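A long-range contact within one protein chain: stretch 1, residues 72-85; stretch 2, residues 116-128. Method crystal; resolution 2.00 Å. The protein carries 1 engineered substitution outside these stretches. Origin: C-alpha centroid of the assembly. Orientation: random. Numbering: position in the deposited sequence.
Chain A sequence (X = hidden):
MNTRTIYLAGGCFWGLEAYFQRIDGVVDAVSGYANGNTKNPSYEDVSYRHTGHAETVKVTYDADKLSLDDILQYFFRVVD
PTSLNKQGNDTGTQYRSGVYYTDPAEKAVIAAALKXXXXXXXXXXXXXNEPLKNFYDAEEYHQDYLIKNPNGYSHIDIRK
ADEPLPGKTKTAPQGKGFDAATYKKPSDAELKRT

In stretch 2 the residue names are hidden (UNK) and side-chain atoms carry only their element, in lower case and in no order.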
# COMPACT_ATOMS: atom_id res chain seq x y z
N LEU A 72 5.04 -7.34 4.12
CA LEU A 72 5.92 -6.70 3.15
C LEU A 72 6.21 -7.59 1.94
O LEU A 72 6.32 -7.11 0.82
CB LEU A 72 7.22 -6.26 3.82
CG LEU A 72 7.06 -5.16 4.88
CD1 LEU A 72 8.42 -4.75 5.43
CD2 LEU A 72 6.36 -3.95 4.26
N GLN A 73 6.34 -8.90 2.17
CA GLN A 73 6.59 -9.81 1.05
C GLN A 73 5.40 -9.80 0.09
O GLN A 73 5.58 -9.78 -1.12
CB GLN A 73 6.86 -11.23 1.56
CG GLN A 73 8.12 -11.32 2.41
CD GLN A 73 9.37 -10.82 1.69
OE1 GLN A 73 10.06 -9.92 2.16
NE2 GLN A 73 9.65 -11.40 0.53
N TYR A 74 4.18 -9.80 0.64
CA TYR A 74 2.98 -9.76 -0.20
C TYR A 74 2.97 -8.45 -0.99
O TYR A 74 2.56 -8.41 -2.15
CB TYR A 74 1.72 -9.83 0.68
CG TYR A 74 1.34 -11.23 1.12
CD1 TYR A 74 0.91 -12.18 0.18
CD2 TYR A 74 1.36 -11.59 2.46
CE1 TYR A 74 0.52 -13.46 0.58
CE2 TYR A 74 0.96 -12.87 2.87
CZ TYR A 74 0.54 -13.79 1.93
OH TYR A 74 0.12 -15.04 2.32
N PHE A 75 3.43 -7.39 -0.35
CA PHE A 75 3.51 -6.06 -0.96
C PHE A 75 4.44 -6.12 -2.17
O PHE A 75 4.05 -5.76 -3.29
CB PHE A 75 4.05 -5.05 0.06
CG PHE A 75 4.18 -3.65 -0.46
CD1 PHE A 75 3.05 -2.92 -0.84
CD2 PHE A 75 5.42 -3.04 -0.52
CE1 PHE A 75 3.17 -1.60 -1.26
CE2 PHE A 75 5.55 -1.71 -0.94
CZ PHE A 75 4.42 -0.99 -1.31
N PHE A 76 5.67 -6.58 -1.94
CA PHE A 76 6.68 -6.67 -2.99
C PHE A 76 6.32 -7.59 -4.15
O PHE A 76 6.86 -7.46 -5.24
CB PHE A 76 8.02 -7.15 -2.41
CG PHE A 76 8.64 -6.19 -1.42
CD1 PHE A 76 8.70 -4.83 -1.69
CD2 PHE A 76 9.16 -6.66 -0.22
CE1 PHE A 76 9.27 -3.94 -0.77
CE2 PHE A 76 9.74 -5.79 0.70
CZ PHE A 76 9.79 -4.43 0.42
N ARG A 77 5.41 -8.54 -3.91
CA ARG A 77 5.00 -9.47 -4.94
C ARG A 77 4.26 -8.79 -6.09
O ARG A 77 4.37 -9.20 -7.24
CB ARG A 77 4.11 -10.56 -4.34
CG ARG A 77 3.55 -11.54 -5.36
CD ARG A 77 2.69 -12.61 -4.69
NE ARG A 77 3.44 -13.41 -3.73
CZ ARG A 77 2.90 -14.33 -2.93
NH1 ARG A 77 1.60 -14.56 -2.99
NH2 ARG A 77 3.65 -15.01 -2.08
N VAL A 78 3.53 -7.72 -5.78
CA VAL A 78 2.74 -7.05 -6.80
C VAL A 78 3.06 -5.58 -7.10
O VAL A 78 2.51 -5.00 -8.04
CB VAL A 78 1.24 -7.17 -6.46
CG1 VAL A 78 0.85 -8.65 -6.39
CG2 VAL A 78 0.94 -6.49 -5.14
N VAL A 79 3.93 -4.97 -6.30
CA VAL A 79 4.31 -3.58 -6.50
C VAL A 79 5.71 -3.48 -7.11
O VAL A 79 6.62 -4.19 -6.69
CB VAL A 79 4.26 -2.80 -5.16
CG1 VAL A 79 4.75 -1.37 -5.35
CG2 VAL A 79 2.83 -2.80 -4.61
N ASP A 80 5.87 -2.61 -8.10
CA ASP A 80 7.18 -2.40 -8.73
C ASP A 80 7.91 -1.38 -7.85
O ASP A 80 7.55 -0.20 -7.82
CB ASP A 80 7.03 -1.83 -10.15
CG ASP A 80 8.35 -1.80 -10.89
OD1 ASP A 80 9.40 -1.59 -10.24
OD2 ASP A 80 8.35 -1.98 -12.13
N PRO A 81 8.94 -1.83 -7.12
CA PRO A 81 9.72 -0.99 -6.21
C PRO A 81 10.81 -0.14 -6.84
O PRO A 81 11.56 0.52 -6.14
CB PRO A 81 10.29 -2.02 -5.24
CG PRO A 81 10.68 -3.11 -6.20
CD PRO A 81 9.49 -3.20 -7.15
N THR A 82 10.90 -0.16 -8.17
CA THR A 82 11.95 0.60 -8.85
C THR A 82 11.45 1.79 -9.67
O THR A 82 12.26 2.57 -10.16
CB THR A 82 12.74 -0.32 -9.80
OG1 THR A 82 11.95 -0.62 -10.96
CG2 THR A 82 13.09 -1.64 -9.10
N SER A 83 10.15 1.93 -9.81
CA SER A 83 9.61 3.04 -10.59
C SER A 83 9.18 4.21 -9.71
O SER A 83 8.48 4.03 -8.72
CB SER A 83 8.43 2.57 -11.44
OG SER A 83 7.45 1.96 -10.63
N LEU A 84 9.59 5.41 -10.09
CA LEU A 84 9.27 6.62 -9.34
C LEU A 84 7.97 7.25 -9.85
O LEU A 84 7.81 7.49 -11.05
CB LEU A 84 10.42 7.61 -9.45
CG LEU A 84 10.29 8.89 -8.62
CD1 LEU A 84 10.18 8.54 -7.14
CD2 LEU A 84 11.51 9.77 -8.88
N ASN A 85 7.06 7.52 -8.92
CA ASN A 85 5.77 8.13 -9.25
C ASN A 85 5.05 7.47 -10.42
O ASN A 85 4.53 8.15 -11.30
CB ASN A 85 5.94 9.61 -9.56
CG ASN A 85 6.59 10.36 -8.42
OD1 ASN A 85 6.27 10.14 -7.26
ND2 ASN A 85 7.49 11.26 -8.76
N UNK A 116 16.94 -6.52 1.47
CA UNK A 116 16.87 -7.88 0.95
C UNK A 116 16.21 -7.92 -0.43
O UNK A 116 16.65 -8.66 -1.31
c UNK A 116 17.88 -10.88 5.49
c UNK A 116 16.10 -8.79 1.91
c UNK A 116 16.83 -9.07 3.23
n UNK A 116 16.73 -10.21 5.42
n UNK A 116 18.44 -11.35 4.40
c UNK A 116 16.01 -9.95 4.17
n UNK A 116 18.46 -11.07 6.67
N UNK A 117 15.17 -7.11 -0.61
CA UNK A 117 14.45 -7.04 -1.88
C UNK A 117 15.36 -6.51 -2.99
O UNK A 117 15.24 -6.90 -4.15
c UNK A 117 13.22 -6.14 -1.74
o UNK A 117 11.70 -8.44 -2.07
c UNK A 117 11.57 -7.62 -3.00
o UNK A 117 10.94 -7.89 -4.05
c UNK A 117 12.19 -6.24 -2.87
N UNK A 118 16.27 -5.61 -2.62
CA UNK A 118 17.20 -5.02 -3.59
C UNK A 118 18.07 -6.08 -4.26
O UNK A 118 18.57 -5.88 -5.37
c UNK A 118 18.47 -2.50 -4.98
n UNK A 118 18.21 -1.22 -4.74
c UNK A 118 18.08 -3.97 -2.91
c UNK A 118 19.11 -3.28 -3.83
o UNK A 118 18.21 -3.05 -6.06
N UNK A 119 18.25 -7.22 -3.60
CA UNK A 119 19.05 -8.29 -4.18
C UNK A 119 18.35 -8.93 -5.38
O UNK A 119 18.97 -9.66 -6.15
c UNK A 119 19.37 -9.36 -3.13
c UNK A 119 21.75 -8.57 -2.87
o UNK A 119 22.42 -9.44 -3.42
c UNK A 119 20.45 -8.92 -2.16
n UNK A 119 22.10 -7.29 -2.87
N UNK A 120 17.06 -8.66 -5.53
CA UNK A 120 16.31 -9.23 -6.65
C UNK A 120 16.20 -8.24 -7.81
O UNK A 120 15.66 -8.58 -8.86
c UNK A 120 13.44 -11.73 -3.31
c UNK A 120 13.46 -10.95 -4.62
c UNK A 120 14.86 -10.41 -4.90
n UNK A 120 12.17 -12.49 -3.13
c UNK A 120 14.91 -9.63 -6.20
N UNK A 121 16.73 -7.03 -7.63
CA UNK A 121 16.65 -6.01 -8.67
C UNK A 121 17.97 -5.34 -9.02
O UNK A 121 18.75 -4.97 -8.15
c UNK A 121 13.72 -5.96 -7.08
c UNK A 121 11.54 -6.04 -8.10
c UNK A 121 13.38 -5.05 -9.27
c UNK A 121 12.04 -5.40 -9.22
c UNK A 121 15.68 -4.90 -8.26
c UNK A 121 12.37 -6.32 -7.02
o UNK A 121 10.21 -6.39 -8.06
c UNK A 121 14.23 -5.31 -8.20
N UNK A 122 18.20 -5.16 -10.32
CA UNK A 122 19.40 -4.51 -10.80
C UNK A 122 19.23 -2.99 -10.66
O UNK A 122 20.18 -2.27 -10.34
n UNK A 122 20.81 -7.56 -14.33
c UNK A 122 19.84 -6.39 -12.46
c UNK A 122 19.83 -6.77 -13.92
o UNK A 122 18.94 -6.36 -14.68
c UNK A 122 19.65 -4.89 -12.26
N UNK A 123 18.01 -2.50 -10.90
CA UNK A 123 17.73 -1.06 -10.77
C UNK A 123 17.54 -0.72 -9.29
O UNK A 123 17.03 -1.53 -8.52
c UNK A 123 17.56 -0.08 -13.70
c UNK A 123 16.42 -0.85 -13.06
c UNK A 123 16.45 -0.67 -11.54
c UNK A 123 15.08 -0.38 -13.61
N UNK A 124 17.96 0.48 -8.88
CA UNK A 124 17.79 0.83 -7.47
C UNK A 124 16.34 0.95 -7.02
O UNK A 124 15.47 1.42 -7.76
c UNK A 124 18.61 1.56 -9.63
c UNK A 124 18.57 2.14 -7.34
c UNK A 124 18.45 2.75 -8.70
N UNK A 125 16.07 0.52 -5.79
CA UNK A 125 14.72 0.59 -5.22
C UNK A 125 14.41 2.03 -4.81
O UNK A 125 15.28 2.75 -4.32
c UNK A 125 14.62 -0.34 -4.01
c UNK A 125 14.24 -2.59 -3.02
c UNK A 125 14.08 -1.74 -4.27
c UNK A 125 14.77 -2.38 -5.46
N UNK A 126 13.16 2.46 -5.01
CA UNK A 126 12.79 3.83 -4.66
C UNK A 126 11.59 3.92 -3.71
O UNK A 126 11.01 4.99 -3.54
c UNK A 126 12.50 4.68 -5.93
c UNK A 126 13.72 4.68 -6.84
c UNK A 126 11.29 4.13 -6.67
N UNK A 127 11.23 2.80 -3.10
CA UNK A 127 10.11 2.76 -2.16
C UNK A 127 10.39 3.63 -0.93
O UNK A 127 11.46 3.53 -0.32
c UNK A 127 8.71 1.28 -0.66
c UNK A 127 9.50 0.44 -2.89
c UNK A 127 9.84 1.31 -1.69
N UNK A 128 9.43 4.47 -0.55
CA UNK A 128 9.58 5.33 0.62
C UNK A 128 9.44 4.51 1.91
O UNK A 128 8.73 3.51 1.94
o UNK A 128 6.58 8.46 0.06
c UNK A 128 8.68 7.45 -0.53
o UNK A 128 8.03 9.68 -1.00
c UNK A 128 7.70 8.61 -0.48
c UNK A 128 8.52 6.45 0.62
O HOH W 1 9.25 -6.29 -5.82
O HOH W 2 15.07 2.77 -9.93

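Position 116 carries three carbons, a nitrogen, then a carbon bearing two more nitrogens; its end leads away from stretch 1, and it makes no contact there. The guanidinium identifies Arg-116.

Position 117 has three carbons, the third holding two oxygens, and its CB points toward stretch 1. The second carbon lies 3.9 Å from the centroid of the Phe-76 ring, 14° off the normal, and one oxygen is 3.4 Å from Phe-76 CB. Two oxygens on a three-carbon chain give Glu-117.

Positions 118 and 119 each show three carbons ending in one oxygen and one nitrogen, and neither touches stretch 1; the amides give Gln-118 and Gln-119. At 120, four carbons in a row end in nitrogen, again without a close contact, which is Lys-120.

Position 121 has one carbon and a six-carbon ring bearing an oxygen. Pro-81 CG sits over one ring face, 3.9 Å from the centroid and 24° off the normal, while Thr-82 CG2 approaches obliquely, 3.4 Å from a ring carbon. The hydroxylated ring makes this Tyr-121.

Position 122 has three carbons, the third carrying one oxygen and one nitrogen, and its CB points away from stretch 1: Gln-122. Position 123 has four carbons forked at the second, its CB 4.1 Å from Thr-82 CB, giving Leu-123. At 124, three carbons close a ring onto the backbone nitrogen; this side chain stays clear of stretch 1, but the backbone O of 124 is 3.8 Å from Thr-82 CA. The closed ring defines Pro-124.

Position 125 repeats the four-carbon fork, with the forking carbon 3.9 Å from Pro-81 CB: Leu-125. Position 126 has one carbon carrying two more, one of these 3.5 Å from Ser-83 O, and is Val-126. Position 127 has the same pattern, with one branch carbon 3.5 Å from Pro-81 CB and the other 4.4 Å from Phe-75 CE2, at that ring's edge; it is Val-127. At 128, three carbons ending in two oxygens, out of contact, give Glu-128.

The contact centres on Pro-81. Its carbonyl accepts a nearly straight hydrogen bond from Val-126 N to Pro-81 O (2.8 Å, 168°), with a CA-H...O contact from Leu-125 CA to the same O (3.3 Å), while its ring packs against Tyr-121, Leu-125 and Val-127. Two waters add polar bridges. Water 1 is placed to donate to Phe-76 O (2.7 Å) and Glu-117 OE2 (2.9 Å), though with acceptors elsewhere in the structure counted it cannot serve all of them at once, and its O is 2.4 Å from Tyr-121 OH. Water 2 donates to Thr-82 O (2.8 Å) and Pro-124 O (2.6 Å), linking two carbonyls that cannot bond each other.

Stretch 2 116-128: REQQKYQLPLVVE
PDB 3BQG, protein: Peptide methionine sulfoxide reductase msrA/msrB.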